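Local atomic coordinates of Abbfa_003403 (Acinetobacter baumannii, PDB entry 4ZXH), a protein that probably builds a peptide product as a nonribosomal peptide synthetase, combining condensation, adenylation, peptidyl carrier and thioesterase domains in one chain. Residues P1066-H1071 against R1094-P1099; E979-T984 against I1054-R1059. All blocks are in the same frame, centred on the assembly; numbering follows the deposited sequence.

Contact 1 (P1066-H1071 against R1094-P1099)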
loop_
_atom_site.group_PDB
_atom_site.type_symbol
_atom_site.label_atom_id
_atom_site.label_comp_id
_atom_site.label_asym_id
_atom_site.label_seq_id
_atom_site.Cartn_x
_atom_site.Cartn_y
_atom_site.Cartn_z
ATOM N N PRO A 1066 -26.558 -37.473 11.184
ATOM C CA PRO A 1066 -26.652 -36.279 10.346
ATOM C C PRO A 1066 -28.021 -36.178 9.708
ATOM O O PRO A 1066 -28.739 -37.169 9.636
ATOM C CB PRO A 1066 -25.593 -36.507 9.252
ATOM C CG PRO A 1066 -25.040 -37.883 9.481
ATOM C CD PRO A 1066 -25.925 -38.591 10.471
ATOM N N LEU A 1067 -28.360 -34.993 9.229
ATOM C CA LEU A 1067 -29.511 -34.812 8.362
ATOM C C LEU A 1067 -28.983 -34.569 6.960
ATOM O O LEU A 1067 -28.154 -33.686 6.765
ATOM C CB LEU A 1067 -30.375 -33.639 8.836
ATOM C CG LEU A 1067 -31.433 -33.127 7.869
ATOM C CD1 LEU A 1067 -32.344 -34.274 7.480
ATOM C CD2 LEU A 1067 -32.224 -31.993 8.493
ATOM N N TRP A 1068 -29.435 -35.366 5.994
ATOM C CA TRP A 1068 -29.040 -35.197 4.596
ATOM C C TRP A 1068 -30.088 -34.410 3.837
ATOM O O TRP A 1068 -31.287 -34.717 3.907
ATOM C CB TRP A 1068 -28.845 -36.543 3.911
ATOM C CG TRP A 1068 -27.726 -37.340 4.453
ATOM C CD1 TRP A 1068 -27.785 -38.257 5.453
ATOM C CD2 TRP A 1068 -26.358 -37.300 4.021
ATOM N NE1 TRP A 1068 -26.536 -38.794 5.677
ATOM C CE2 TRP A 1068 -25.644 -38.220 4.808
ATOM C CE3 TRP A 1068 -25.670 -36.574 3.046
ATOM C CZ2 TRP A 1068 -24.279 -38.434 4.651
ATOM C CZ3 TRP A 1068 -24.313 -36.787 2.893
ATOM C CH2 TRP A 1068 -23.633 -37.710 3.686
ATOM N N LEU A 1069 -29.628 -33.407 3.095
ATOM C CA LEU A 1069 -30.508 -32.582 2.284
ATOM C C LEU A 1069 -30.141 -32.670 0.810
ATOM O O LEU A 1069 -28.974 -32.688 0.450
ATOM C CB LEU A 1069 -30.466 -31.133 2.762
ATOM C CG LEU A 1069 -30.907 -30.957 4.228
ATOM C CD1 LEU A 1069 -30.560 -29.595 4.759
ATOM C CD2 LEU A 1069 -32.401 -31.233 4.420
ATOM N N PHE A 1070 -31.149 -32.712 -0.050
ATOM C CA PHE A 1070 -30.890 -32.881 -1.462
ATOM C C PHE A 1070 -31.379 -31.717 -2.295
ATOM O O PHE A 1070 -32.433 -31.146 -2.028
ATOM C CB PHE A 1070 -31.522 -34.170 -1.924
ATOM C CG PHE A 1070 -31.122 -35.320 -1.098
ATOM C CD1 PHE A 1070 -29.886 -35.925 -1.295
ATOM C CD2 PHE A 1070 -31.949 -35.778 -0.091
ATOM C CE1 PHE A 1070 -29.490 -36.992 -0.514
ATOM C CE2 PHE A 1070 -31.565 -36.847 0.689
ATOM C CZ PHE A 1070 -30.328 -37.450 0.480
ATOM N N HIS A 1071 -30.597 -31.382 -3.313
ATOM C CA HIS A 1071 -30.871 -30.229 -4.141
ATOM C C HIS A 1071 -32.263 -30.272 -4.733
ATOM O O HIS A 1071 -32.778 -31.346 -5.001
ATOM C CB HIS A 1071 -29.850 -30.145 -5.267
ATOM C CG HIS A 1071 -29.857 -31.326 -6.181
ATOM N ND1 HIS A 1071 -30.814 -31.511 -7.153
ATOM C CD2 HIS A 1071 -29.003 -32.372 -6.293
ATOM C CE1 HIS A 1071 -30.561 -32.629 -7.812
ATOM N NE2 HIS A 1071 -29.468 -33.171 -7.309
ATOM N N ARG A 1094 -25.699 -32.094 6.118
ATOM C CA ARG A 1094 -24.990 -32.253 4.862
ATOM C C ARG A 1094 -25.985 -32.118 3.737
ATOM O O ARG A 1094 -27.121 -32.564 3.849
ATOM C CB ARG A 1094 -24.286 -33.601 4.806
ATOM C CG ARG A 1094 -23.421 -33.856 6.011
ATOM C CD ARG A 1094 -22.404 -34.944 5.748
ATOM N NE ARG A 1094 -21.388 -34.982 6.788
ATOM C CZ ARG A 1094 -21.242 -35.993 7.626
ATOM N NH1 ARG A 1094 -22.043 -37.044 7.524
ATOM N NH2 ARG A 1094 -20.288 -35.957 8.549
ATOM N N ALA A 1095 -25.564 -31.476 2.663
ATOM C CA ALA A 1095 -26.444 -31.201 1.540
ATOM C C ALA A 1095 -25.728 -31.643 0.289
ATOM O O ALA A 1095 -24.494 -31.628 0.244
ATOM C CB ALA A 1095 -26.813 -29.708 1.460
ATOM N N ILE A 1096 -26.491 -32.037 -0.723
ATOM C CA ILE A 1096 -25.884 -32.557 -1.931
ATOM C C ILE A 1096 -26.303 -31.778 -3.166
ATOM O O ILE A 1096 -27.485 -31.713 -3.506
ATOM C CB ILE A 1096 -26.226 -34.027 -2.105
ATOM C CG1 ILE A 1096 -25.626 -34.821 -0.941
ATOM C CG2 ILE A 1096 -25.733 -34.526 -3.451
ATOM C CD1 ILE A 1096 -25.673 -36.320 -1.110
ATOM N N GLN A 1097 -25.327 -31.171 -3.832
ATOM C CA GLN A 1097 -25.586 -30.516 -5.110
ATOM C C GLN A 1097 -25.434 -31.522 -6.270
ATOM O O GLN A 1097 -24.794 -32.557 -6.128
ATOM C CB GLN A 1097 -24.633 -29.336 -5.299
ATOM C CG GLN A 1097 -23.212 -29.770 -5.516
ATOM C CD GLN A 1097 -22.270 -28.607 -5.555
ATOM O OE1 GLN A 1097 -22.689 -27.449 -5.645
ATOM N NE2 GLN A 1097 -20.981 -28.899 -5.448
ATOM N N SER A 1098 -26.009 -31.218 -7.420
ATOM C CA SER A 1098 -25.850 -32.099 -8.577
ATOM C C SER A 1098 -24.454 -32.014 -9.207
ATOM O O SER A 1098 -23.881 -30.927 -9.346
ATOM C CB SER A 1098 -26.919 -31.769 -9.622
ATOM O OG SER A 1098 -26.666 -32.436 -10.836
ATOM N N PRO A 1099 -23.899 -33.164 -9.599
ATOM C CA PRO A 1099 -22.652 -33.182 -10.385
ATOM C C PRO A 1099 -22.753 -32.292 -11.637
ATOM O O PRO A 1099 -21.767 -31.732 -12.113
ATOM C CB PRO A 1099 -22.501 -34.656 -10.787
ATOM C CG PRO A 1099 -23.267 -35.421 -9.763
ATOM C CD PRO A 1099 -24.414 -34.517 -9.332
#
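Strands 1067-1070 and 1093-1096 lie side by side as the parallel pair of a beta-alpha-beta unit in the alpha/beta-hydrolase fold of the thioesterase domain. Helix 1081-1086 lies on the connection between them. The pairing steps from one chain to the other. Arg1094 N gives a nearly straight bond to Leu1067 O, 3.0 Å. Leu1069 N then binds Arg1094 O, and Ile1096 N binds Leu1069 O, each 2.8 Å. His1071 N continues the ladder past the strand end to Ile1096 O, 3.1 Å.

Arg1094 buries the most surface of any residue in the pair. Its CB sits over one face of the Trp1068 six-membered ring, shifted toward the rim. CG lies anti to the carbonyl carbon (chi1 -52°), and the chain runs extended from there to NE. CD passes over the same face, 3.7 Å from Trp1068 CH2. NE leaves the pair and forms a salt bridge with Glu1057. NH1 approaches Pro1066 CG at 3.7 Å. The guanidinium meets Trp1068 CZ2 with its edge, and the two planes are 52° apart. Trp1068 NE1 is held separately by Gln1126.

Ile1096 follows on the face of Trp1068 and Phe1070. Its CD1 touches Phe1070 CE1 at 3.9 Å and also nears Trp1068 CE3. Met1122 of helix 1111-1125 packs on both aromatic rings. On the other face, Leu1069 CB meets Ala1095 CB.

At the C-terminal end, His1071 CG takes the crowded position between backbone N and carbonyl carbon (chi1 61°). This turns the ring toward the other segment. Tyr1118 OH holds NE2. Ile1096 O lies at the ring edge, in its plane, while Ser1098 CB sits over one ring face, 3.7 Å from His1071 NE2.

Contact 2 (E979-T984 against I1054-R1059)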
loop_
_atom_site.group_PDB
_atom_site.type_symbol
_atom_site.label_atom_id
_atom_site.label_comp_id
_atom_site.label_asym_id
_atom_site.label_seq_id
_atom_site.Cartn_x
_atom_site.Cartn_y
_atom_site.Cartn_z
ATOM N N GLU A 979 -18.974 -19.842 -4.310
ATOM C CA GLU A 979 -19.211 -18.883 -3.246
ATOM C C GLU A 979 -20.031 -19.525 -2.109
ATOM O O GLU A 979 -19.844 -19.167 -0.946
ATOM C CB GLU A 979 -19.892 -17.626 -3.796
ATOM C CG GLU A 979 -19.051 -16.899 -4.845
ATOM C CD GLU A 979 -19.748 -15.690 -5.427
ATOM O OE1 GLU A 979 -20.961 -15.507 -5.175
ATOM O OE2 GLU A 979 -19.079 -14.921 -6.145
ATOM N N ILE A 980 -20.904 -20.487 -2.424
ATOM C CA ILE A 980 -21.622 -21.212 -1.370
ATOM C C ILE A 980 -20.654 -21.962 -0.441
ATOM O O ILE A 980 -20.769 -21.864 0.781
ATOM C CB ILE A 980 -22.658 -22.193 -1.957
ATOM C CG1 ILE A 980 -23.789 -21.391 -2.606
ATOM C CG2 ILE A 980 -23.217 -23.088 -0.877
ATOM C CD1 ILE A 980 -24.857 -22.240 -3.283
ATOM N N GLU A 981 -19.674 -22.661 -1.015
ATOM C CA GLU A 981 -18.693 -23.392 -0.218
ATOM C C GLU A 981 -17.792 -22.466 0.623
ATOM O O GLU A 981 -17.463 -22.782 1.764
ATOM C CB GLU A 981 -17.826 -24.272 -1.115
ATOM C CG GLU A 981 -16.761 -25.045 -0.356
ATOM C CD GLU A 981 -17.117 -26.507 -0.112
ATOM O OE1 GLU A 981 -17.709 -27.141 -1.018
ATOM O OE2 GLU A 981 -16.804 -27.015 0.994
ATOM N N LEU A 982 -17.390 -21.327 0.075
ATOM C CA LEU A 982 -16.565 -20.398 0.845
ATOM C C LEU A 982 -17.366 -19.735 1.967
ATOM O O LEU A 982 -16.852 -19.547 3.064
ATOM C CB LEU A 982 -15.952 -19.329 -0.060
ATOM C CG LEU A 982 -14.979 -19.862 -1.117
ATOM C CD1 LEU A 982 -14.591 -18.770 -2.140
ATOM C CD2 LEU A 982 -13.750 -20.470 -0.432
ATOM N N CYS A 983 -18.623 -19.388 1.707
ATOM C CA CYS A 983 -19.423 -18.751 2.743
ATOM C C CYS A 983 -19.618 -19.692 3.906
ATOM O O CYS A 983 -19.317 -19.338 5.043
ATOM C CB CYS A 983 -20.784 -18.297 2.219
ATOM S SG CYS A 983 -20.734 -16.740 1.355
ATOM N N THR A 984 -20.110 -20.892 3.622
ATOM C CA THR A 984 -20.223 -21.907 4.662
ATOM C C THR A 984 -18.899 -22.120 5.413
ATOM O O THR A 984 -18.886 -22.287 6.624
ATOM C CB THR A 984 -20.692 -23.217 4.075
ATOM O OG1 THR A 984 -22.020 -23.031 3.601
ATOM C CG2 THR A 984 -20.739 -24.260 5.129
ATOM N N ILE A 1054 -19.629 -33.173 -4.347
ATOM C CA ILE A 1054 -21.046 -32.830 -4.426
ATOM C C ILE A 1054 -21.696 -32.799 -3.046
ATOM O O ILE A 1054 -22.873 -32.467 -2.912
ATOM C CB ILE A 1054 -21.823 -33.803 -5.338
ATOM C CG1 ILE A 1054 -21.948 -35.189 -4.706
ATOM C CG2 ILE A 1054 -21.180 -33.880 -6.719
ATOM C CD1 ILE A 1054 -22.682 -36.162 -5.600
ATOM N N VAL A 1055 -20.919 -33.129 -2.020
ATOM C CA VAL A 1055 -21.358 -32.981 -0.632
ATOM C C VAL A 1055 -20.730 -31.753 0.020
ATOM O O VAL A 1055 -19.503 -31.577 0.014
ATOM C CB VAL A 1055 -20.999 -34.209 0.232
ATOM C CG1 VAL A 1055 -21.489 -33.992 1.648
ATOM C CG2 VAL A 1055 -21.585 -35.490 -0.347
ATOM N N ILE A 1056 -21.588 -30.903 0.572
ATOM C CA ILE A 1056 -21.164 -29.724 1.325
ATOM C C ILE A 1056 -21.610 -29.924 2.766
ATOM O O ILE A 1056 -22.782 -30.218 3.022
ATOM C CB ILE A 1056 -21.752 -28.406 0.706
ATOM C CG1 ILE A 1056 -21.413 -27.177 1.535
ATOM C CG2 ILE A 1056 -23.225 -28.497 0.566
ATOM C CD1 ILE A 1056 -19.960 -27.084 1.889
ATOM N N GLU A 1057 -20.683 -29.827 3.715
ATOM C CA GLU A 1057 -21.088 -29.980 5.111
ATOM C C GLU A 1057 -21.420 -28.612 5.706
ATOM O O GLU A 1057 -20.524 -27.821 5.967
ATOM C CB GLU A 1057 -20.009 -30.693 5.927
ATOM C CG GLU A 1057 -20.421 -31.005 7.375
ATOM C CD GLU A 1057 -19.590 -32.124 8.027
ATOM O OE1 GLU A 1057 -19.428 -33.211 7.425
ATOM O OE2 GLU A 1057 -19.061 -31.896 9.136
ATOM N N LEU A 1058 -22.716 -28.340 5.892
ATOM C CA LEU A 1058 -23.188 -27.055 6.414
ATOM C C LEU A 1058 -22.970 -26.924 7.925
ATOM O O LEU A 1058 -22.866 -25.829 8.448
ATOM C CB LEU A 1058 -24.668 -26.870 6.095
ATOM C CG LEU A 1058 -24.949 -26.760 4.597
ATOM C CD1 LEU A 1058 -26.433 -26.697 4.283
ATOM C CD2 LEU A 1058 -24.269 -25.544 4.060
ATOM N N ARG A 1059 -22.922 -28.046 8.631
ATOM C CA ARG A 1059 -22.696 -28.010 10.068
ATOM C C ARG A 1059 -22.115 -29.332 10.569
ATOM O O ARG A 1059 -22.667 -30.380 10.293
ATOM C CB ARG A 1059 -23.988 -27.656 10.805
ATOM C CG ARG A 1059 -23.868 -27.653 12.317
ATOM C CD ARG A 1059 -22.809 -26.677 12.794
ATOM N NE ARG A 1059 -22.597 -26.776 14.240
ATOM C CZ ARG A 1059 -21.644 -26.135 14.913
ATOM N NH1 ARG A 1059 -20.802 -25.326 14.280
ATOM N NH2 ARG A 1059 -21.540 -26.300 16.223
#
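Helix 977-990 of the carrier domain packs here against strand 1055-1057 at the edge of the thioesterase sheet. This is an interface between two domains of one chain. The axes of the short segments are 9.4 Å apart and run 23° from parallel.

The direct contacts are van der Waals. Glu981 CG is anti to the backbone N, and the chain bends at chi2 (101°). The bend lays the carboxylate alongside the tip of Ile1056, with OE2 3.3 Å from CD1. Ile1056 points its CB toward the helix, and with CG1 anti to the backbone N its CD1 ends at the Glu981 carboxylate. Thr984 crosses Leu1058 at about a right angle. Its OG1 lies 3.4 Å from Leu1058 CD2, and its CG2 lies 3.7 Å from Glu1057 O.

No hydrogen bond joins the segments. Within the helix, Thr984 OG1 makes a weak bond to Ile980 O, 3.3 Å. One turn on, Gln988 NE2 reaches across to Leu1058 O.

Leu1058 and Arg1059 form a classic beta bulge opposite Leu1093. Beside the strand, in the same sheet, runs 1093-1096, its antiparallel neighbour; helices 1008-1022 and 1037-1046 pack on the carrier helix through Leu982.

How the contacts relate
The two contacts share one sheet, and their centres are about 10 Å apart. Strand 1093-1096 is the middle member: contact 1 pairs it with 1067-1070, while the strand of contact 2 lies along its other edge. A salt bridge links them, Arg1094 NE to Glu1057 OE1 at 2.7 Å. Gln1097 N also lies 2.9 Å from Ile1054 O, a probable hydrogen bond. Contact 1 is a buried strand pair within the thioesterase sheet, and contact 2 is where the edge strand of that sheet meets the carrier domain. Contact 1 lies next to the probable active site: Phe1070 touches residues of the likely nucleophile elbow, whose Cys1137 may form a triad with His1297 and Asp1164.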